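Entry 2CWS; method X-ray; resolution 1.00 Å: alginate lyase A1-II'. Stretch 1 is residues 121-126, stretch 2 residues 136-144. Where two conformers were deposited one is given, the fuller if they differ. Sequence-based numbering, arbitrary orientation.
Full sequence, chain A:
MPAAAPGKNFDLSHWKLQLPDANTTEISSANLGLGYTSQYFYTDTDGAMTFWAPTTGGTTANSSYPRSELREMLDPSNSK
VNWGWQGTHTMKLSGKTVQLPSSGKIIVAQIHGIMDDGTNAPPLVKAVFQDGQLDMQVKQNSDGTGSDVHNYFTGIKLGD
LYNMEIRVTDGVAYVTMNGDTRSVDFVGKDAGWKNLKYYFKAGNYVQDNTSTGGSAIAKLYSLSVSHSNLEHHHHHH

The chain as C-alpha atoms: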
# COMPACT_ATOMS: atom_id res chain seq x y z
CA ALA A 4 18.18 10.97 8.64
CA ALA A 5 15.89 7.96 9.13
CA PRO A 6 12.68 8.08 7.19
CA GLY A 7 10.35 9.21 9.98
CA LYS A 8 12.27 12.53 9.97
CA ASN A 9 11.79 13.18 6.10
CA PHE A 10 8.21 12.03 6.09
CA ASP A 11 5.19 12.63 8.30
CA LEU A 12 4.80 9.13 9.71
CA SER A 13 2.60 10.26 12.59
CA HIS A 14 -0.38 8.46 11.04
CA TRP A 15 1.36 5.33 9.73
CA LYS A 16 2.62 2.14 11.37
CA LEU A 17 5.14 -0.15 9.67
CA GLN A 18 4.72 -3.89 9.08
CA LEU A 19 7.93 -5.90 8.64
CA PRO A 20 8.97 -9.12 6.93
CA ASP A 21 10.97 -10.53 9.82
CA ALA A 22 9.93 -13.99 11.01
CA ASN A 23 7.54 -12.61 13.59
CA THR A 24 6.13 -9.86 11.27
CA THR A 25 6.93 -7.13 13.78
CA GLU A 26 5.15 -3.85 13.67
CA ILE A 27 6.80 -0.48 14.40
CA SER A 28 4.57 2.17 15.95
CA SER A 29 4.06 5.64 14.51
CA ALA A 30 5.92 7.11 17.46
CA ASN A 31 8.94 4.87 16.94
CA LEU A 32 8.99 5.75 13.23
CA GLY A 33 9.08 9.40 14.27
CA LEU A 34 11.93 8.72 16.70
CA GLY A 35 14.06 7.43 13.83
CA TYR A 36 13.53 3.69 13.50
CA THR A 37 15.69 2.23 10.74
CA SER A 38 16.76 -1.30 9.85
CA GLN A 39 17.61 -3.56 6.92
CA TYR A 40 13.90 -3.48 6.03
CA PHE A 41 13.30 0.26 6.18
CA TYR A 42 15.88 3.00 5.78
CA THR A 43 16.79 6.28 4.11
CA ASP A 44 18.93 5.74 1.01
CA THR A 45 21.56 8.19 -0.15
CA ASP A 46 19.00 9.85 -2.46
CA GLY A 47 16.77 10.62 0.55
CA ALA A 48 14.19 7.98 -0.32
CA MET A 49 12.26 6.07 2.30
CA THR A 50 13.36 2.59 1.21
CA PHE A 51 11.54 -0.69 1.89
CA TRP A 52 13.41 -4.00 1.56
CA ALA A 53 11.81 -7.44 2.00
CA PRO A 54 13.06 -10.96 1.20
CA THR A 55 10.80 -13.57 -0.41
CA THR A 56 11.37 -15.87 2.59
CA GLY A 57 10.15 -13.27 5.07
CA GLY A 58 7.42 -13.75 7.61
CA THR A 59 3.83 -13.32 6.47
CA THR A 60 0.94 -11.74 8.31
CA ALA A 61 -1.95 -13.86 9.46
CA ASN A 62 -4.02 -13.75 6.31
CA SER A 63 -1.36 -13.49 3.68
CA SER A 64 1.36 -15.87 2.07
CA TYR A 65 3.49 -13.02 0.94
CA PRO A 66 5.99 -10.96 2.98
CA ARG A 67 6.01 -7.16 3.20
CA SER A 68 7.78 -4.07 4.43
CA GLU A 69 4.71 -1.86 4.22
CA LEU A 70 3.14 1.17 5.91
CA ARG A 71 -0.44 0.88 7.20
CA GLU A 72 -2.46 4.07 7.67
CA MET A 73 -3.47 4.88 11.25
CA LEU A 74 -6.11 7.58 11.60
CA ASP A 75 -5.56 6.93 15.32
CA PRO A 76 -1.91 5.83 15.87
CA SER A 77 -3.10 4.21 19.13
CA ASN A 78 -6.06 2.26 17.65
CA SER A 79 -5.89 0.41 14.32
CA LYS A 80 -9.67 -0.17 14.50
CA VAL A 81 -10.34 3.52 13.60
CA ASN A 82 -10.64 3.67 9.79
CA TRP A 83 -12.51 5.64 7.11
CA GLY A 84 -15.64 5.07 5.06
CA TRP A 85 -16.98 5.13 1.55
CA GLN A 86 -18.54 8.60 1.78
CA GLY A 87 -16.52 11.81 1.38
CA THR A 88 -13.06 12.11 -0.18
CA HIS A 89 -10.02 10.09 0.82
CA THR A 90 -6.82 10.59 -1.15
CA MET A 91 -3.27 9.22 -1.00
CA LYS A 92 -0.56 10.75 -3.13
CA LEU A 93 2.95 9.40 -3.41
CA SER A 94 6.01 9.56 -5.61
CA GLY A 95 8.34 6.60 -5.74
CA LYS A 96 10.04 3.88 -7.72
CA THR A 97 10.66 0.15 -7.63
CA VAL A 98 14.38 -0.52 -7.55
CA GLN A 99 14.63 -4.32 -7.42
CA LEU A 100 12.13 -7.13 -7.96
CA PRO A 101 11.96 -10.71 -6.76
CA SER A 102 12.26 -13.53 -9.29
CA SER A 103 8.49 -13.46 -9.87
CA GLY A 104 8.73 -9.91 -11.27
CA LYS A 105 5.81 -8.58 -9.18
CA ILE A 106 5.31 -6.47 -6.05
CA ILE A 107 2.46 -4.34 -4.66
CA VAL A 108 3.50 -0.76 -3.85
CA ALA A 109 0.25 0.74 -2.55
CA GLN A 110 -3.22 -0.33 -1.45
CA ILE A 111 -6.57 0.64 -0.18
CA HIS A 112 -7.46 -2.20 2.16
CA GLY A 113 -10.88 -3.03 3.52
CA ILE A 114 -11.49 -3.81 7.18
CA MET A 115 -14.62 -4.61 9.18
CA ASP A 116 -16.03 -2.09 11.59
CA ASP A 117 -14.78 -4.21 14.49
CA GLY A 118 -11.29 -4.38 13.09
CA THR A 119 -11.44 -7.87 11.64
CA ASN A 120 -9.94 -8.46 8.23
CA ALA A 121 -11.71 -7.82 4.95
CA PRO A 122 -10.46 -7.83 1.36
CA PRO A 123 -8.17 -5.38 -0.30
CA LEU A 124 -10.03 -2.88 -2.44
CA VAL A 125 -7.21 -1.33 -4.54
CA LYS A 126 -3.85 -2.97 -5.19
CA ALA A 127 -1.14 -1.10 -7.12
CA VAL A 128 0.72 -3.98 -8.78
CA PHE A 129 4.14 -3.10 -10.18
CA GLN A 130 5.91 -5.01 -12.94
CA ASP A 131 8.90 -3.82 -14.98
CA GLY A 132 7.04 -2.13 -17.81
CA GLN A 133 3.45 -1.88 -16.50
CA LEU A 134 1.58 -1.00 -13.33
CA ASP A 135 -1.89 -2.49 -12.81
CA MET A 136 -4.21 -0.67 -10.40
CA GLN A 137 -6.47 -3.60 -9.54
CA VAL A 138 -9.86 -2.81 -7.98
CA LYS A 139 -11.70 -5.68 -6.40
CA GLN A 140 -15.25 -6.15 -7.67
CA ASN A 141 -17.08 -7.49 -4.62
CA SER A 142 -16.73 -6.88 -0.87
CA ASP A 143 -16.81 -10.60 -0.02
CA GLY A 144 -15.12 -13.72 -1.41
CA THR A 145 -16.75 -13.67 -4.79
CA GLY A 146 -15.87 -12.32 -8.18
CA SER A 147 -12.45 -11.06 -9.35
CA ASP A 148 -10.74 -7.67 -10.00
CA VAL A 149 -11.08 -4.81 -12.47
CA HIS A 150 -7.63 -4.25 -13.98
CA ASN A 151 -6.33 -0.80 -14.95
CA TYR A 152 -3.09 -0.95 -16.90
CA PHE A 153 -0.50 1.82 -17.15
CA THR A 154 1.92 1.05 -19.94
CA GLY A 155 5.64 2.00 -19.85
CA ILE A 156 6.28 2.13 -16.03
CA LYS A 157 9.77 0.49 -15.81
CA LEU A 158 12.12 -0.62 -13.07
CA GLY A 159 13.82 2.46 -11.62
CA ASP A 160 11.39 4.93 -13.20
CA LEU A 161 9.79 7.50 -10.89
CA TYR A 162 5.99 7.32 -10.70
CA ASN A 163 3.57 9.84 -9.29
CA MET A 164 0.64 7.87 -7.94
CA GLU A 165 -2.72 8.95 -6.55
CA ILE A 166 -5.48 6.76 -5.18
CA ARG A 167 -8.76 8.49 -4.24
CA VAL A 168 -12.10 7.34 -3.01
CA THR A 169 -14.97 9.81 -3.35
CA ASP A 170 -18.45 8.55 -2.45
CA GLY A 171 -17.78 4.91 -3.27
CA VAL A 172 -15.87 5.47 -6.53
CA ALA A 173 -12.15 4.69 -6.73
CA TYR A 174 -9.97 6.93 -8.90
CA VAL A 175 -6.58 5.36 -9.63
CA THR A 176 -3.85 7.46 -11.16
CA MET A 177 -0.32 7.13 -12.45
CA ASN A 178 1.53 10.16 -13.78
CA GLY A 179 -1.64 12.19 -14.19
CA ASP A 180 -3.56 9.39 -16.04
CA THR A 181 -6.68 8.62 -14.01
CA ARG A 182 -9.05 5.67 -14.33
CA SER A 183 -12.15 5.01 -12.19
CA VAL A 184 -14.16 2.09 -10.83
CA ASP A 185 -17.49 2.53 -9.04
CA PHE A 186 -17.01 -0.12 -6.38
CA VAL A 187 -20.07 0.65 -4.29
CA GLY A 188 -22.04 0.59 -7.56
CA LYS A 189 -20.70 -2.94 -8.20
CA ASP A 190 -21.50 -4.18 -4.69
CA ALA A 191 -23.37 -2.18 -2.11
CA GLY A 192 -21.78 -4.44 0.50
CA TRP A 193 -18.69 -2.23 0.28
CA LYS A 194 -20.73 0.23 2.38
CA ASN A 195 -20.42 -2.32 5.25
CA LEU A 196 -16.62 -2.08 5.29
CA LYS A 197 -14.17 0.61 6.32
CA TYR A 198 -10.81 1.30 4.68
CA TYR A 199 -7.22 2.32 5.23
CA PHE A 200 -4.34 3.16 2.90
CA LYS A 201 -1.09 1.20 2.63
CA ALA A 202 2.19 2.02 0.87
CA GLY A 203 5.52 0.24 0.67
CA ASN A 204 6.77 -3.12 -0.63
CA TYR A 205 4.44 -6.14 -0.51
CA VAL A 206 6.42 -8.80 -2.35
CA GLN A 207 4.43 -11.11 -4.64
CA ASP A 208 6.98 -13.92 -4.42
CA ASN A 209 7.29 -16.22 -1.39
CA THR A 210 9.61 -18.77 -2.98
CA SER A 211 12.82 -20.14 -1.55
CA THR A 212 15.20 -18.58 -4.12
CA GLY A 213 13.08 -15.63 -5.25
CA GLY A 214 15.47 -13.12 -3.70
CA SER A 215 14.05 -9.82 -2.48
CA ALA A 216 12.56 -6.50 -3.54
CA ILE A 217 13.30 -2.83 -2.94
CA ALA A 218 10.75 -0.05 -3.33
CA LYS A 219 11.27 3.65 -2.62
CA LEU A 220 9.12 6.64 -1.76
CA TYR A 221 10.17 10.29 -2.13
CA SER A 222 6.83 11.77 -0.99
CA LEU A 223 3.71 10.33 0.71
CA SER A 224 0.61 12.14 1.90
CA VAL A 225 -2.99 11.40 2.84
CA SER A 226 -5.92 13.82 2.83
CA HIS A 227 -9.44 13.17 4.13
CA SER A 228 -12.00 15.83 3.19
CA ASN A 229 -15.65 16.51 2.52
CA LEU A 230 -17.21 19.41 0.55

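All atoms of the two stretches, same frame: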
# COMPACT_ATOMS: atom_id res chain seq x y z
N ALA A 121 -10.82 -7.85 6.14
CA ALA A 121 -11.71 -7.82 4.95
C ALA A 121 -10.83 -7.68 3.74
O ALA A 121 -9.59 -7.52 3.88
CB ALA A 121 -12.72 -6.72 5.12
N PRO A 122 -11.35 -7.82 2.53
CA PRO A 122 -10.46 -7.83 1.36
C PRO A 122 -9.79 -6.51 1.06
O PRO A 122 -10.32 -5.46 1.41
CB PRO A 122 -11.41 -8.21 0.19
CG PRO A 122 -12.56 -8.92 0.90
CD PRO A 122 -12.75 -8.15 2.17
N PRO A 123 -8.71 -6.63 0.32
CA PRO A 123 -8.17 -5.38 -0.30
C PRO A 123 -9.24 -4.85 -1.25
O PRO A 123 -9.99 -5.63 -1.82
CB PRO A 123 -6.95 -5.82 -1.07
CG PRO A 123 -6.97 -7.30 -1.08
CD PRO A 123 -7.98 -7.83 -0.10
N LEU A 124 -9.22 -3.52 -1.40
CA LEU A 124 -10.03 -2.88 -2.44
C LEU A 124 -9.20 -2.47 -3.66
O LEU A 124 -9.56 -2.80 -4.78
CB LEU A 124 -10.73 -1.64 -1.86
CG LEU A 124 -11.52 -0.81 -2.92
CD1 LEU A 124 -12.72 -1.63 -3.45
CD2 LEU A 124 -11.96 0.51 -2.32
N VAL A 125 -8.11 -1.74 -3.44
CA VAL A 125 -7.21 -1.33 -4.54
C VAL A 125 -5.84 -1.91 -4.25
O VAL A 125 -5.34 -1.74 -3.14
CB VAL A 125 -7.13 0.19 -4.69
CG1 VAL A 125 -6.16 0.55 -5.83
CG2 VAL A 125 -8.53 0.79 -4.90
N LYS A 126 -5.23 -2.50 -5.25
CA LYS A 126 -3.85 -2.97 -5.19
C LYS A 126 -3.06 -2.41 -6.35
O LYS A 126 -3.44 -2.63 -7.52
CB LYS A 126 -3.77 -4.51 -5.25
CG LYS A 126 -4.61 -5.17 -4.13
CD LYS A 126 -4.90 -6.66 -4.43
CE LYS A 126 -6.00 -6.75 -5.53
NZ LYS A 126 -6.30 -8.19 -5.79
N MET A 136 -3.40 -1.04 -11.57
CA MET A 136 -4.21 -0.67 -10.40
C MET A 136 -5.44 -1.55 -10.39
O MET A 136 -6.41 -1.30 -11.11
CB MET A 136 -4.78 0.75 -10.61
CG MET A 136 -3.71 1.76 -10.28
SD MET A 136 -3.34 1.88 -8.53
CE MET A 136 -2.97 3.63 -8.48
N GLN A 137 -5.41 -2.59 -9.60
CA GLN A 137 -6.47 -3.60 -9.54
C GLN A 137 -7.50 -3.15 -8.51
O GLN A 137 -7.14 -2.80 -7.39
CB GLN A 137 -5.87 -4.95 -9.12
CG GLN A 137 -4.87 -5.45 -10.16
CD GLN A 137 -4.20 -6.78 -9.85
OE1 GLN A 137 -3.42 -7.31 -10.70
NE2 GLN A 137 -4.41 -7.34 -8.73
N VAL A 138 -8.76 -3.17 -8.91
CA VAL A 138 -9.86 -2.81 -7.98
C VAL A 138 -10.75 -4.02 -7.83
O VAL A 138 -11.32 -4.54 -8.82
CB VAL A 138 -10.66 -1.58 -8.47
CG1 VAL A 138 -11.69 -1.21 -7.43
CG2 VAL A 138 -9.74 -0.39 -8.75
N LYS A 139 -10.89 -4.51 -6.62
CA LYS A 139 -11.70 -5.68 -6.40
C LYS A 139 -13.15 -5.39 -6.72
O LYS A 139 -13.65 -4.30 -6.42
CB LYS A 139 -11.51 -6.12 -4.94
CG LYS A 139 -12.11 -7.52 -4.70
CD LYS A 139 -11.90 -8.04 -3.30
CE LYS A 139 -12.13 -9.52 -3.13
NZ LYS A 139 -13.45 -10.00 -3.67
N GLN A 140 -13.85 -6.35 -7.33
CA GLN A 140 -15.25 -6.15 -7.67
C GLN A 140 -16.17 -6.16 -6.44
O GLN A 140 -16.91 -5.20 -6.22
CB GLN A 140 -15.74 -7.26 -8.65
CG GLN A 140 -15.10 -7.02 -10.05
CD GLN A 140 -15.50 -8.08 -11.04
OE1 GLN A 140 -15.85 -7.75 -12.19
NE2 GLN A 140 -15.53 -9.33 -10.64
N ASN A 141 -16.10 -7.25 -5.66
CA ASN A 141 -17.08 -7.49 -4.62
C ASN A 141 -16.42 -7.49 -3.23
O ASN A 141 -15.25 -7.89 -3.09
CB ASN A 141 -17.74 -8.85 -4.81
CG ASN A 141 -18.55 -8.89 -6.11
OD1 ASN A 141 -18.97 -7.85 -6.62
ND2 ASN A 141 -18.66 -10.14 -6.54
N SER A 142 -17.22 -7.06 -2.25
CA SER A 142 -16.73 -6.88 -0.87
C SER A 142 -16.54 -8.18 -0.11
O SER A 142 -16.05 -8.12 1.00
CB SER A 142 -17.71 -5.98 -0.11
OG SER A 142 -18.98 -6.61 0.04
N ASP A 143 -16.95 -9.32 -0.63
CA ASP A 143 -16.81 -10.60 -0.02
C ASP A 143 -15.81 -11.47 -0.80
O ASP A 143 -14.92 -10.91 -1.48
CB ASP A 143 -18.20 -11.22 0.08
CG ASP A 143 -18.89 -11.49 -1.22
OD1 ASP A 143 -20.04 -12.01 -1.20
OD2 ASP A 143 -18.22 -11.23 -2.23
N GLY A 144 -15.97 -12.78 -0.72
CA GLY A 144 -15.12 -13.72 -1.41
C GLY A 144 -15.61 -14.15 -2.79
O GLY A 144 -15.31 -15.23 -3.32

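The two stretches run antiparallel, their end-to-end directions 174° apart, and they pair as strands where Val125 and Lys126 lie beside Val138 and Gln137. Lys126 and Gln137 form a hydrogen-bonded pair: Lys126 N donates to Gln137 O and Gln137 N to Lys126 O, both at 2.9 Å and nearly straight. Val125 and Val138 form the neighbouring non-hydrogen-bonded pair, with CA atoms 4.6 Å apart. Lys139 N continues the ladder by donating to Leu124 O at 2.8 Å, although the chain turns a corner at Leu124. Leu124 O also receives a CA-H...O contact from Val138 CA at 3.2 Å.

Side chains alternate across the sheet. Val125 and Val138 share one buried face, where their CG2 atoms meet at 4.2 Å; beta-branched valine suits an extended backbone and leaves no polar group unsatisfied. Val125 CG1 also meets Met136 SD at 4.1 Å, and Leu124 CD1 reaches Val138 CG1 at 4.1 Å. Lys126 and Gln137 occupy the other, partly exposed face, where long polar side chains can reach solvent.

Beyond the two bridged pairs, Lys139 CD packs against Pro122 CB at 3.5 Å, aliphatic chain against ring. Lys139 NZ donates to Asn141 O and Asp143 O, both at 2.8 Å, tying its charged end to the following loop.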